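Local coordinates for HTH cro/C1-type domain-containing protein (Pseudomonas aeruginosa PAO1, PDB 7CSV), which acts as the antitoxin HigA and as a regulatory factor that recognises specific pseudopalindromic DNA motifs, probably through its helix-turn-helix, at the interface of chains A and B. Residues are numbered along the deposited sequence; one frame, centred on the assembly and turned at random. Chains: chain A/B, HTH cro/C1-type domain-containing protein.

Contact 1: the interface of chains A and B. Residues chain A 90-91, 94-96; chain B 33, 61-62.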
loop_
_atom_site.group_PDB
_atom_site.type_symbol
_atom_site.label_atom_id
_atom_site.label_comp_id
_atom_site.label_asym_id
_atom_site.label_seq_id
_atom_site.Cartn_x
_atom_site.Cartn_y
_atom_site.Cartn_z
ATOM N N ILE A 90 -0.082 -15.041 -13.322
ATOM C CA ILE A 90 -1.371 -14.813 -12.674
ATOM C C ILE A 90 -2.473 -14.695 -13.716
ATOM O O ILE A 90 -3.542 -15.305 -13.591
ATOM C CB ILE A 90 -1.308 -13.560 -11.778
ATOM C CG1 ILE A 90 -0.529 -13.864 -10.502
ATOM C CG2 ILE A 90 -2.713 -13.080 -11.434
ATOM C CD1 ILE A 90 -0.237 -12.612 -9.627
ATOM N N GLU A 91 -2.228 -13.915 -14.768
ATOM C CA GLU A 91 -3.230 -13.775 -15.816
ATOM C C GLU A 91 -3.424 -15.074 -16.580
ATOM O O GLU A 91 -4.535 -15.352 -17.054
ATOM C CB GLU A 91 -2.840 -12.632 -16.751
ATOM C CG GLU A 91 -3.039 -11.297 -16.065
ATOM C CD GLU A 91 -2.299 -10.143 -16.703
ATOM O OE1 GLU A 91 -1.469 -10.363 -17.606
ATOM O OE2 GLU A 91 -2.553 -9.002 -16.267
ATOM N N ILE A 94 -5.616 -17.503 -13.816
ATOM C CA ILE A 94 -6.879 -17.068 -13.230
ATOM C C ILE A 94 -7.824 -16.674 -14.355
ATOM O O ILE A 94 -7.503 -15.801 -15.171
ATOM C CB ILE A 94 -6.671 -15.911 -12.243
ATOM C CG1 ILE A 94 -5.816 -16.387 -11.074
ATOM C CG2 ILE A 94 -8.013 -15.399 -11.732
ATOM C CD1 ILE A 94 -5.551 -15.311 -10.056
ATOM N N GLU A 95 -8.980 -17.335 -14.408
ATOM C CA GLU A 95 -10.020 -17.010 -15.372
ATOM C C GLU A 95 -10.972 -16.009 -14.739
ATOM O O GLU A 95 -11.585 -16.331 -13.712
ATOM C CB GLU A 95 -10.787 -18.259 -15.775
ATOM C CG GLU A 95 -11.899 -18.014 -16.787
ATOM C CD GLU A 95 -11.751 -18.893 -18.013
ATOM O OE1 GLU A 95 -12.689 -18.932 -18.841
ATOM O OE2 GLU A 95 -10.691 -19.545 -18.142
ATOM N N PRO A 96 -11.116 -14.801 -15.286
ATOM C CA PRO A 96 -11.978 -13.802 -14.636
ATOM C C PRO A 96 -13.400 -14.306 -14.458
ATOM O O PRO A 96 -13.927 -15.055 -15.281
ATOM C CB PRO A 96 -11.927 -12.608 -15.597
ATOM C CG PRO A 96 -10.605 -12.755 -16.293
ATOM C CD PRO A 96 -10.408 -14.238 -16.449
ATOM N N ALA B 33 -10.116 -20.506 -7.169
ATOM C CA ALA B 33 -10.137 -19.737 -8.408
ATOM C C ALA B 33 -8.892 -18.873 -8.537
ATOM O O ALA B 33 -8.380 -18.671 -9.643
ATOM C CB ALA B 33 -11.398 -18.871 -8.467
ATOM N N ARG B 61 -7.659 -9.391 -11.120
ATOM C CA ARG B 61 -7.868 -10.262 -12.275
ATOM C C ARG B 61 -9.213 -10.971 -12.197
ATOM O O ARG B 61 -9.981 -10.997 -13.170
ATOM C CB ARG B 61 -6.733 -11.281 -12.355
ATOM C CG ARG B 61 -6.969 -12.392 -13.375
ATOM C CD ARG B 61 -6.759 -11.917 -14.779
ATOM N NE ARG B 61 -6.772 -13.034 -15.733
ATOM C CZ ARG B 61 -6.897 -12.876 -17.044
ATOM N NH1 ARG B 61 -6.905 -13.934 -17.845
ATOM N NH2 ARG B 61 -7.018 -11.655 -17.552
ATOM N N TYR B 62 -9.516 -11.550 -11.040
ATOM C CA TYR B 62 -10.697 -12.396 -10.917
ATOM C C TYR B 62 -11.978 -11.575 -10.937
ATOM O O TYR B 62 -12.935 -11.916 -11.641
ATOM C CB TYR B 62 -10.617 -13.213 -9.631
ATOM C CG TYR B 62 -11.720 -14.231 -9.513
ATOM C CD1 TYR B 62 -11.815 -15.289 -10.420
ATOM C CD2 TYR B 62 -12.669 -14.145 -8.503
ATOM C CE1 TYR B 62 -12.824 -16.223 -10.314
ATOM C CE2 TYR B 62 -13.685 -15.080 -8.397
ATOM C CZ TYR B 62 -13.748 -16.120 -9.306
ATOM O OH TYR B 62 -14.756 -17.052 -9.208
HETATM O O HOH W 1 -9.558 -19.335 -12.093
#
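B:Arg61 reaches out of helix 53-63 of one HigA subunit and slots between A:Glu91 and A:Pro96 of the other, burying 106 Å² of its surface against the partner. The packing is dense here. CG of A:Pro96 sits 3.7 Å above the centre of the guanidinium plane of B:Arg61, and CB of A:Glu91 lies over the opposite face, so the flat group is sandwiched by aliphatic carbons. The side chains of B:Arg61 and A:Ile94 run past each other in opposite senses, CG of the arginine 3.6 Å from CG2 of the isoleucine. A bend at chi2 (76°) then turns the arginine towards the backbone at the end of helix 67-93. NE donates a hydrogen bond to the carbonyl O of A:Ile94 at 2.9 Å; the donor stands 27° from the carbonyl plane, and NH1 adds a weak bond to the same oxygen. The carboxylate of A:Glu91 is not in contact with this guanidinium, its OE2 lying 5.4 Å from NH2 of B:Arg61, though the opposite charges may still attract.

Towards B:Ala33 the fit is looser and hydrated. Water 1 joins the backbone N of A:Glu95 to the carbonyl O of B:Ala33, at 2.8 Å from the latter, while B:Tyr62 offers CD1 to the carbonyl O of A:Glu95 at 3.5 Å. The site fastens the segment following helix 67-93 onto the helix-turn-helix domain of the partner, supporting the HigA dimer.

Contact 2: the interface of chains A and B. Residues chain A 97, 99; chain B 23, 25, 63.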
loop_
_atom_site.group_PDB
_atom_site.type_symbol
_atom_site.label_atom_id
_atom_site.label_comp_id
_atom_site.label_asym_id
_atom_site.label_seq_id
_atom_site.Cartn_x
_atom_site.Cartn_y
_atom_site.Cartn_z
ATOM N N LEU A 97 -14.015 -13.885 -13.357
ATOM C CA LEU A 97 -15.368 -14.313 -13.036
ATOM C C LEU A 97 -16.358 -13.770 -14.052
ATOM O O LEU A 97 -16.331 -12.586 -14.395
ATOM C CB LEU A 97 -15.756 -13.835 -11.637
ATOM C CG LEU A 97 -17.206 -14.082 -11.213
ATOM C CD1 LEU A 97 -17.480 -15.556 -11.003
ATOM C CD2 LEU A 97 -17.565 -13.278 -9.953
ATOM N N ALA A 99 -20.401 -13.589 -14.100
ATOM C CA ALA A 99 -21.563 -13.815 -13.244
ATOM C C ALA A 99 -22.625 -12.749 -13.479
ATOM O O ALA A 99 -22.850 -12.331 -14.616
ATOM C CB ALA A 99 -21.148 -13.843 -11.781
ATOM N N PHE B 23 -21.754 -12.318 -5.031
ATOM C CA PHE B 23 -21.740 -13.373 -6.033
ATOM C C PHE B 23 -21.961 -14.763 -5.446
ATOM O O PHE B 23 -21.950 -15.741 -6.199
ATOM C CB PHE B 23 -20.421 -13.336 -6.810
ATOM C CG PHE B 23 -20.219 -12.070 -7.589
ATOM C CD1 PHE B 23 -21.066 -11.745 -8.640
ATOM C CD2 PHE B 23 -19.185 -11.207 -7.276
ATOM C CE1 PHE B 23 -20.885 -10.581 -9.361
ATOM C CE2 PHE B 23 -19.000 -10.040 -7.987
ATOM C CZ PHE B 23 -19.851 -9.727 -9.035
ATOM N N ILE B 25 -20.015 -16.585 -3.303
ATOM C CA ILE B 25 -18.755 -17.300 -3.476
ATOM C C ILE B 25 -18.146 -17.528 -2.100
ATOM O O ILE B 25 -17.924 -16.571 -1.350
ATOM C CB ILE B 25 -17.783 -16.521 -4.373
ATOM C CG1 ILE B 25 -18.359 -16.351 -5.783
ATOM C CG2 ILE B 25 -16.441 -17.206 -4.403
ATOM C CD1 ILE B 25 -17.414 -15.661 -6.735
ATOM N N PHE B 63 -12.032 -10.503 -10.145
ATOM C CA PHE B 63 -13.252 -9.741 -9.985
ATOM C C PHE B 63 -13.353 -8.560 -10.949
ATOM O O PHE B 63 -14.290 -7.763 -10.836
ATOM C CB PHE B 63 -13.350 -9.261 -8.533
ATOM C CG PHE B 63 -13.695 -10.354 -7.566
ATOM C CD1 PHE B 63 -14.859 -11.089 -7.721
ATOM C CD2 PHE B 63 -12.866 -10.634 -6.487
ATOM C CE1 PHE B 63 -15.189 -12.076 -6.821
ATOM C CE2 PHE B 63 -13.187 -11.630 -5.587
ATOM C CZ PHE B 63 -14.355 -12.338 -5.739
#
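A:Leu97 of the C-terminal tail pushes its CD2 methyl against B:Phe23, B:Ile25 and B:Phe63, apolar residues of the partner's HTH cro/C1-type fold. The CH-pi contact is with B:Phe23: CD2 of A:Leu97 is over one face of the ring, 3.8 Å from its centroid and displaced slightly towards the rim. Its height of 3.7 Å above the ring plane of B:Phe23 is the evidence for an approach over the face. The leucine's CG is anti to its own nitrogen (chi1 174°), which carries the branch away from the tail backbone and into the partner's aromatic residues, and 48 Å² of A:Leu97 is hidden there.

Aliphatic and rim contacts form the second group. The same CD2 methyl of A:Leu97 meets CD1 of B:Ile25 at 4.0 Å and lies 4.1 Å from CE1 of B:Phe63, so one carbon is shared by three side chains. B:Phe23 also meets a second tail residue through the rim of its ring. A:Ala99, with 27 Å² hidden by the partner, contributes its methyl: CB lies 3.8 Å from CD1 of B:Phe23, with CE1 slightly farther away.

Contact 3: the interface of chains A and B. Residues chain A 33-34, 61-62; chain B 94-97.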
loop_
_atom_site.group_PDB
_atom_site.type_symbol
_atom_site.label_atom_id
_atom_site.label_comp_id
_atom_site.label_asym_id
_atom_site.label_seq_id
_atom_site.Cartn_x
_atom_site.Cartn_y
_atom_site.Cartn_z
ATOM N N ALA A 33 14.181 15.817 11.154
ATOM C CA ALA A 33 12.895 16.492 11.272
ATOM C C ALA A 33 11.768 15.506 11.512
ATOM O O ALA A 33 10.806 15.814 12.226
ATOM C CB ALA A 33 12.612 17.328 10.023
ATOM N N LEU A 34 11.846 14.324 10.898
ATOM C CA LEU A 34 10.817 13.322 11.122
ATOM C C LEU A 34 11.000 12.548 12.418
ATOM O O LEU A 34 10.105 11.773 12.780
ATOM C CB LEU A 34 10.793 12.333 9.960
ATOM C CG LEU A 34 10.553 12.929 8.576
ATOM C CD1 LEU A 34 10.543 11.817 7.531
ATOM C CD2 LEU A 34 9.253 13.679 8.571
ATOM N N ARG A 61 2.781 14.610 7.416
ATOM C CA ARG A 61 2.846 15.675 8.411
ATOM C C ARG A 61 3.916 16.700 8.062
ATOM O O ARG A 61 3.692 17.914 8.172
ATOM C CB ARG A 61 3.123 15.068 9.789
ATOM C CG ARG A 61 3.497 16.080 10.875
ATOM C CD ARG A 61 2.293 16.793 11.421
ATOM N NE ARG A 61 2.653 17.601 12.590
ATOM C CZ ARG A 61 1.863 18.522 13.132
ATOM N NH1 ARG A 61 0.663 18.758 12.615
ATOM N NH2 ARG A 61 2.278 19.211 14.191
ATOM N N TYR A 62 5.091 16.235 7.655
ATOM C CA TYR A 62 6.197 17.156 7.424
ATOM C C TYR A 62 5.977 17.983 6.163
ATOM O O TYR A 62 6.207 19.195 6.154
ATOM C CB TYR A 62 7.502 16.380 7.328
ATOM C CG TYR A 62 8.705 17.284 7.316
ATOM C CD1 TYR A 62 8.968 18.118 8.388
ATOM C CD2 TYR A 62 9.557 17.314 6.231
ATOM C CE1 TYR A 62 10.064 18.954 8.383
ATOM C CE2 TYR A 62 10.656 18.146 6.209
ATOM C CZ TYR A 62 10.904 18.965 7.292
ATOM O OH TYR A 62 12.002 19.800 7.276
ATOM N N ILE B 94 6.740 16.147 15.259
ATOM C CA ILE B 94 7.184 16.669 13.969
ATOM C C ILE B 94 6.568 18.044 13.754
ATOM O O ILE B 94 5.345 18.206 13.845
ATOM C CB ILE B 94 6.817 15.718 12.810
ATOM C CG1 ILE B 94 7.553 14.395 12.940
ATOM C CG2 ILE B 94 7.162 16.341 11.467
ATOM C CD1 ILE B 94 7.177 13.393 11.819
ATOM N N GLU B 95 7.422 19.031 13.482
ATOM C CA GLU B 95 6.976 20.358 13.083
ATOM C C GLU B 95 6.887 20.417 11.561
ATOM O O GLU B 95 7.897 20.166 10.890
ATOM C CB GLU B 95 7.942 21.416 13.601
ATOM C CG GLU B 95 7.823 22.782 12.920
ATOM C CD GLU B 95 8.808 23.809 13.469
ATOM O OE1 GLU B 95 9.913 23.414 13.898
ATOM O OE2 GLU B 95 8.480 25.012 13.465
ATOM N N PRO B 96 5.718 20.706 10.984
ATOM C CA PRO B 96 5.618 20.809 9.523
ATOM C C PRO B 96 6.640 21.777 8.952
ATOM O O PRO B 96 6.942 22.820 9.541
ATOM C CB PRO B 96 4.187 21.310 9.302
ATOM C CG PRO B 96 3.435 20.827 10.511
ATOM C CD PRO B 96 4.415 20.904 11.644
ATOM N N LEU B 97 7.173 21.413 7.785
ATOM C CA LEU B 97 8.202 22.223 7.146
ATOM C C LEU B 97 7.726 23.654 6.955
ATOM O O LEU B 97 8.456 24.609 7.249
ATOM C CB LEU B 97 8.597 21.591 5.805
ATOM C CG LEU B 97 9.513 22.414 4.902
ATOM C CD1 LEU B 97 10.803 22.801 5.611
ATOM C CD2 LEU B 97 9.814 21.665 3.604
HETATM O O HOH W 2 10.141 18.239 13.482
#
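A:Tyr62 and B:Leu97 meet through both backbone and side chain. The amide N of B:Leu97 donates a hydrogen bond to the carbonyl O of A:Tyr62 at 2.9 Å.

Along the tyrosine, CB comes first, 4.2 Å from CG2 of B:Ile94. With CG opposite the backbone N (chi1 -171°), the ring is carried towards the partner segment and turns CD1 to the carbonyl O of B:Glu95 at 3.4 Å; CE1 faces the same oxygen. CE2 and CZ share CB of B:Leu97, which stands 3.8 Å above the ring plane, displaced from the ring centre, in a CH-pi contact. At the tip, the phenolic OH touches the CD1 methyl of B:Leu97 at 3.6 Å.

Beside this ring, NE and NH2 of A:Arg61 both donate hydrogen bonds to the carbonyl O of B:Ile94, at 3.0 and 3.2 Å. That oxygen lies close to the guanidinium plane, while CD of B:Pro96 lies over one face, nearer its margin than its centre. B:Ile94 extends CG1 and CD1 over the carbonyls of A:Ala33 and A:Leu34, and water 2 bridges the carbonyl O of A:Ala33 to the amide N of B:Glu95. Helices 27-34 and 53-63 of chain A thus receive the segment leaving helix 67-93 of chain B.

Contact 1 and contact 2 are neighbours, their C-alpha centres about 11 Å apart, and follow chain A from the end of helix 67-93 (90-91) through the segment after it (94-96) to 97 and 99. Helix 53-63 of chain B serves both. Contact 3 lies about 43 Å from contact 1 and about 45 Å from contact 2, at the opposite end of the dimer. It is the two-fold counterpart of contact 1 with the chains exchanged, again using residues 33, 61 and 62 against 94-96, and extends to residue 97, which contact 2 uses in the other copy. This reciprocal exchange of tails ties the subunits together at both ends.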